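Putative uncharacterized protein (Ustilago maydis, PDB 4GNX) binds single-stranded DNA as the large, multi-OB-fold and zinc-containing subunit of replication protein A. Local coordinates at a contact of chain A with DNA, the interface of chains B and A and a contact of chain B with DNA. Sequence-based numbering; all coordinates share one arbitrary frame. Chains: chain A, Putative uncharacterized protein; chain B, Putative uncharacterized protein.

Contact 1: a contact of chain A with DNA. Residues chain A 300, 302, 304, 358. With nucleotides of chain C.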
# COMPACT_ATOMS: atom_id res chain seq x y z
N TYR A 300 1.71 -10.69 19.38
CA TYR A 300 2.25 -11.51 20.48
C TYR A 300 3.72 -11.88 20.30
O TYR A 300 4.15 -12.21 19.19
CB TYR A 300 1.44 -12.81 20.65
CG TYR A 300 1.91 -13.69 21.81
CD1 TYR A 300 1.62 -13.34 23.13
CD2 TYR A 300 2.63 -14.87 21.58
CE1 TYR A 300 2.04 -14.12 24.20
CE2 TYR A 300 3.05 -15.66 22.65
CZ TYR A 300 2.75 -15.28 23.95
OH TYR A 300 3.17 -16.06 25.02
N LYS A 302 6.37 -14.60 22.08
CA LYS A 302 6.46 -15.79 22.94
C LYS A 302 7.53 -15.57 24.02
O LYS A 302 8.70 -15.37 23.70
CB LYS A 302 6.79 -17.00 22.08
CG LYS A 302 7.19 -18.25 22.83
CD LYS A 302 7.60 -19.33 21.84
CE LYS A 302 7.48 -20.72 22.45
NZ LYS A 302 7.54 -21.79 21.41
N GLU A 304 8.60 -17.67 26.73
CA GLU A 304 9.50 -18.79 26.92
C GLU A 304 10.44 -18.95 25.73
O GLU A 304 10.00 -18.92 24.57
CB GLU A 304 8.74 -20.09 27.20
CG GLU A 304 7.59 -20.40 26.24
CD GLU A 304 7.50 -21.88 25.89
OE1 GLU A 304 8.43 -22.64 26.24
OE2 GLU A 304 6.49 -22.28 25.26
N TRP A 358 3.00 -16.52 12.06
CA TRP A 358 4.20 -16.59 12.91
C TRP A 358 5.47 -16.28 12.20
O TRP A 358 5.74 -16.85 11.13
CB TRP A 358 4.30 -17.96 13.49
CG TRP A 358 3.31 -18.16 14.61
CD1 TRP A 358 2.08 -18.78 14.55
CD2 TRP A 358 3.45 -17.73 16.01
NE1 TRP A 358 1.47 -18.77 15.77
CE2 TRP A 358 2.23 -18.16 16.69
CE3 TRP A 358 4.44 -17.08 16.73
CZ2 TRP A 358 2.03 -17.94 18.04
CZ3 TRP A 358 4.22 -16.86 18.10
CH2 TRP A 358 3.04 -17.27 18.74
P DT C 19 3.18 -19.85 24.28
OP1 DT C 19 3.67 -18.49 23.93
OP2 DT C 19 4.17 -20.93 24.51
O5' DT C 19 2.34 -19.69 25.62
C5' DT C 19 0.90 -19.68 25.65
C4' DT C 19 0.37 -18.33 25.23
O4' DT C 19 0.26 -18.28 23.79
C3' DT C 19 -1.04 -18.01 25.72
O3' DT C 19 -1.19 -16.59 25.67
C2' DT C 19 -1.91 -18.68 24.66
C1' DT C 19 -1.10 -18.45 23.39
N1 DT C 19 -1.14 -19.55 22.39
C2 DT C 19 -0.75 -19.25 21.10
O2 DT C 19 -0.39 -18.14 20.75
N3 DT C 19 -0.80 -20.32 20.23
C4 DT C 19 -1.18 -21.61 20.51
O4 DT C 19 -1.17 -22.46 19.63
C5 DT C 19 -1.58 -21.85 21.89
C7 DT C 19 -2.01 -23.23 22.29
C6 DT C 19 -1.53 -20.82 22.74
P DT C 20 -2.51 -15.82 26.17
OP1 DT C 20 -2.21 -15.31 27.53
OP2 DT C 20 -3.69 -16.70 25.97
O5' DT C 20 -2.62 -14.60 25.15
C5' DT C 20 -1.48 -13.79 24.80
C4' DT C 20 -1.86 -12.57 23.99
O4' DT C 20 -1.71 -12.83 22.57
C3' DT C 20 -3.27 -12.02 24.18
O3' DT C 20 -3.22 -10.66 24.65
C2' DT C 20 -3.90 -12.05 22.79
C1' DT C 20 -2.98 -12.91 21.95
N1 DT C 20 -3.34 -14.34 21.87
C2 DT C 20 -2.55 -15.17 21.11
O2 DT C 20 -1.58 -14.78 20.49
N3 DT C 20 -2.95 -16.48 21.10
C4 DT C 20 -4.03 -17.03 21.76
O4 DT C 20 -4.27 -18.24 21.65
C5 DT C 20 -4.82 -16.10 22.55
C7 DT C 20 -6.01 -16.61 23.29
C6 DT C 20 -4.44 -14.82 22.56

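Contact 2: the interface of chains B and A. Residues chain B 112; chain A 397-399.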
# COMPACT_ATOMS: atom_id res chain seq x y z
N ARG B 112 -1.87 2.08 23.13
CA ARG B 112 -0.69 2.91 23.07
C ARG B 112 -0.92 4.34 22.52
O ARG B 112 -1.63 4.53 21.52
CB ARG B 112 0.36 2.17 22.26
CG ARG B 112 1.28 3.07 21.46
CD ARG B 112 1.86 2.31 20.29
NE ARG B 112 0.99 2.37 19.12
CZ ARG B 112 1.34 1.89 17.94
NH1 ARG B 112 2.53 1.32 17.80
NH2 ARG B 112 0.52 1.97 16.91
N ASN A 397 1.27 -4.52 19.72
CA ASN A 397 0.46 -3.39 19.29
C ASN A 397 1.28 -2.35 18.53
O ASN A 397 1.03 -1.15 18.64
CB ASN A 397 -0.30 -2.74 20.46
CG ASN A 397 -1.47 -1.85 20.01
OD1 ASN A 397 -1.81 -1.84 18.84
ND2 ASN A 397 -2.07 -1.11 20.93
N ARG A 398 2.27 -2.82 17.76
CA ARG A 398 3.12 -1.95 16.96
C ARG A 398 3.21 -2.49 15.55
O ARG A 398 3.21 -3.71 15.36
CB ARG A 398 4.52 -1.85 17.54
CG ARG A 398 4.59 -1.25 18.91
CD ARG A 398 5.69 -0.21 18.95
NE ARG A 398 6.12 0.02 20.32
CZ ARG A 398 5.83 1.11 21.00
NH1 ARG A 398 5.13 2.09 20.43
NH2 ARG A 398 6.26 1.23 22.25
N MET A 399 3.32 -1.58 14.59
CA MET A 399 3.18 -1.92 13.17
C MET A 399 4.49 -1.82 12.37
O MET A 399 5.22 -0.83 12.47
CB MET A 399 2.13 -1.02 12.55
CG MET A 399 1.46 -1.61 11.33
SD MET A 399 0.01 -0.68 10.80
CE MET A 399 -0.86 -0.47 12.38

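Contact 3: a contact of chain B with DNA. Residues chain B 71, 73, 108-109. With nucleotides of chain C.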
# COMPACT_ATOMS: atom_id res chain seq x y z
N TRP B 71 -7.45 -4.78 31.28
CA TRP B 71 -7.44 -5.53 32.53
C TRP B 71 -6.13 -5.46 33.25
O TRP B 71 -5.07 -5.45 32.63
CB TRP B 71 -7.93 -6.95 32.29
CG TRP B 71 -9.32 -6.93 31.68
CD1 TRP B 71 -9.66 -6.81 30.32
CD2 TRP B 71 -10.60 -6.95 32.39
NE1 TRP B 71 -11.02 -6.78 30.16
CE2 TRP B 71 -11.65 -6.86 31.35
CE3 TRP B 71 -10.97 -7.04 33.73
CZ2 TRP B 71 -12.99 -6.86 31.68
CZ3 TRP B 71 -12.34 -7.04 34.04
CH2 TRP B 71 -13.32 -6.96 33.04
N ASP B 73 -3.50 -6.92 36.22
CA ASP B 73 -3.09 -8.18 36.86
C ASP B 73 -1.94 -7.99 37.85
O ASP B 73 -1.02 -7.20 37.61
CB ASP B 73 -2.72 -9.25 35.81
CG ASP B 73 -3.93 -9.77 35.03
OD1 ASP B 73 -4.42 -9.04 34.13
OD2 ASP B 73 -4.37 -10.91 35.30
N SER B 108 -9.77 -4.93 25.84
CA SER B 108 -8.45 -4.62 25.28
C SER B 108 -7.31 -5.13 26.13
O SER B 108 -7.41 -5.21 27.34
CB SER B 108 -8.29 -3.11 25.12
OG SER B 108 -6.94 -2.76 24.82
N GLY B 109 -6.20 -5.44 25.48
CA GLY B 109 -4.97 -5.75 26.18
C GLY B 109 -3.98 -4.63 25.95
O GLY B 109 -3.29 -4.19 26.85
P DT C 21 -2.67 -10.21 26.10
OP1 DT C 21 -1.47 -9.37 25.90
OP2 DT C 21 -2.59 -11.40 26.99
O5' DT C 21 -3.82 -9.26 26.65
C5' DT C 21 -3.96 -9.00 28.07
C4' DT C 21 -5.38 -9.28 28.52
O4' DT C 21 -6.33 -8.73 27.57
C3' DT C 21 -5.73 -10.76 28.70
O3' DT C 21 -6.26 -11.02 30.01
C2' DT C 21 -6.68 -11.06 27.54
C1' DT C 21 -7.26 -9.71 27.14
N1 DT C 21 -7.46 -9.52 25.68
C2 DT C 21 -8.74 -9.59 25.17
O2 DT C 21 -9.72 -9.82 25.86
N3 DT C 21 -8.83 -9.39 23.81
C4 DT C 21 -7.79 -9.13 22.94
O4 DT C 21 -8.02 -8.97 21.74
C5 DT C 21 -6.48 -9.06 23.54
C7 DT C 21 -5.29 -8.78 22.67
C6 DT C 21 -6.38 -9.25 24.86
P DT C 22 -5.37 -10.80 31.35
OP1 DT C 22 -5.48 -9.37 31.74
OP2 DT C 22 -4.02 -11.39 31.13
O5' DT C 22 -6.02 -11.62 32.55
C5' DT C 22 -6.78 -12.82 32.32
C4' DT C 22 -8.25 -12.49 32.28
O4' DT C 22 -8.73 -12.45 30.92
C3' DT C 22 -9.17 -13.48 32.99
O3' DT C 22 -10.31 -12.77 33.51
C2' DT C 22 -9.53 -14.47 31.89
C1' DT C 22 -9.39 -13.67 30.59
N1 DT C 22 -8.60 -14.32 29.52
C2 DT C 22 -8.99 -14.12 28.22
O2 DT C 22 -9.98 -13.48 27.91
N3 DT C 22 -8.19 -14.73 27.28
C4 DT C 22 -7.06 -15.49 27.52
O4 DT C 22 -6.44 -15.97 26.57
C5 DT C 22 -6.70 -15.64 28.91
C7 DT C 22 -5.48 -16.44 29.26
C6 DT C 22 -7.47 -15.05 29.83

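Contact 1: a contact of chain A with DNA
The phenol hydroxyl of A:Tyr300 donates a hydrogen bond of 2.7 Å from its OH to OP1, a phosphate oxygen of DT19. With CG anti to the backbone N (chi1 -177°), the ring reaches out from the end of strand 290-301 toward the DNA. The sugars of DT19 and DT20 lie on the same side of this ring: CD1 of A:Tyr300 approaches C5' of DT20 at 3.5 Å, while its CZ faces C4' of DT19 at 4.1 Å. One aromatic side chain thus combines a polar grip on a phosphate with packing against two successive sugars.

A:Lys302 passes the same phosphate with its extended chain, its CG 3.7 Å from OP1 of DT19. Its amine lies farther off, so any help is probably a longer-range attraction. A:Glu304 places OE2 2.8 Å from OP2 of DT19; both atoms would ordinarily only accept, and the pair is doubtful as a bond.

On the base, A:Trp358 presents the edge of its indole, with O2 of DT19 in the ring plane and 3.6 Å from CZ2. The same O2 of DT19 accepts a hydrogen bond from N3 of DT20 (3.1 Å), coupling adjacent thymines of one strand. As a worked example of largely backbone-directed recognition, the site helps the C-terminal DNA-binding domain of the large subunit hold single-stranded DNA, probably with little dependence on sequence.

Contact 2: the interface of chains B and A
B:Arg112 lays its guanidinium beneath the main-chain carbonyl of A:Asn397, the nearest polar approach between the two chains here. The carbonyl O of A:Asn397 sits 3.0 Å above the guanidinium plane of B:Arg112, toward its rim, rather than ahead of an N-H. NH1 of B:Arg112 is also 3.0 Å from O of A:Asn397, but its hydrogens point elsewhere, so this is not a hydrogen bond. The electrostatics are nevertheless likely to be favourable, since a positive group lies against the negative end of a carbonyl. The bend of the arginine at chi3 (87°) turns its flat end under the oxygen.

Van der Waals contacts between aliphatic carbons of one arginine and the guanidinium of the other form the second class. The side chain of A:Arg398, itself bent at chi2, runs past the guanidinium rim: its CD is in that plane, and its CG lies 3.5 Å from NH1 of B:Arg112. In return, NH1 of A:Arg398 comes against the aliphatic CD of B:Arg112.

Like charges supply the third. The two guanidinium planes are inclined by 38°, and their NH1 atoms, one from B:Arg112 and one from A:Arg398, are 3.8 Å apart. Some repulsion is plausible, perhaps eased by the nearby carbonyl. A:Met399 stays at the margin and buries little surface.

B:Arg112 belongs to strand 110-113, shortly before the C-terminal helix 117-135. It meets chain A where A:Asn397, in the turn after helix 385-395, leads into strand 398-411.

Contact 3: a contact of chain B with DNA
Strand 65-71 of chain B ends at the DNA, on an OB fold of the kind that serves replication protein A in holding single strands; the end of strand 103-108 and the loop after it meet the neighbouring nucleotide. B:Trp71 closes the first strand, and its CB methylene lies 3.5 Å from OP1, a phosphate oxygen of DT22. The indole makes no stack with DT21 or DT22, so it is the base of this side chain that borders the DNA backbone here.

Past the strand, B:Asp73 directs its carboxylate at the same phosphate, its CG set beside the backbone N (chi1 -70°) so that both carboxylate oxygens come near the DNA. OD1 of B:Asp73 is 2.6 Å from OP1 of DT22, and OD2 of B:Asp73 is 3.3 Å from the ester oxygen O5' of that nucleotide. Carboxylate and phosphate oxygens would both be acceptors, so this approach is a doubtful contact in a 2.80 Å model and cannot be read as an attractive bond.

Main-chain atoms of B:Ser108 and B:Gly109 approach the sugar of DT21, a contact that would probably not distinguish one base from another. B:Gly109 sets its CA 3.6 Å from the ring oxygen O4' of DT21 and 3.9 Å from C5' of the same deoxyribose. Next to it, the carbonyl O of B:Ser108 stands 3.7 Å from O4' of DT21, a proximity of two acceptors rather than a bond.

Contact 1 and contact 3 lie on the same DNA strand, with successive thymines DT19 to DT22 running from chain A to chain B; the centres of their C-alpha atoms are about 18 Å apart. The C-alpha centre of contact 2 is about 15 Å from those of contacts 1 and 3, and this contact joins the two subunits beside the DNA path. The three share no residues: contact 2 uses strand 398-411 of chain A and strand 110-113 of chain B, the latter just after the loop glycine of contact 3. The direct protein junction near the crossing probably helps the two OB-fold surfaces act as one continuous track for single-stranded DNA.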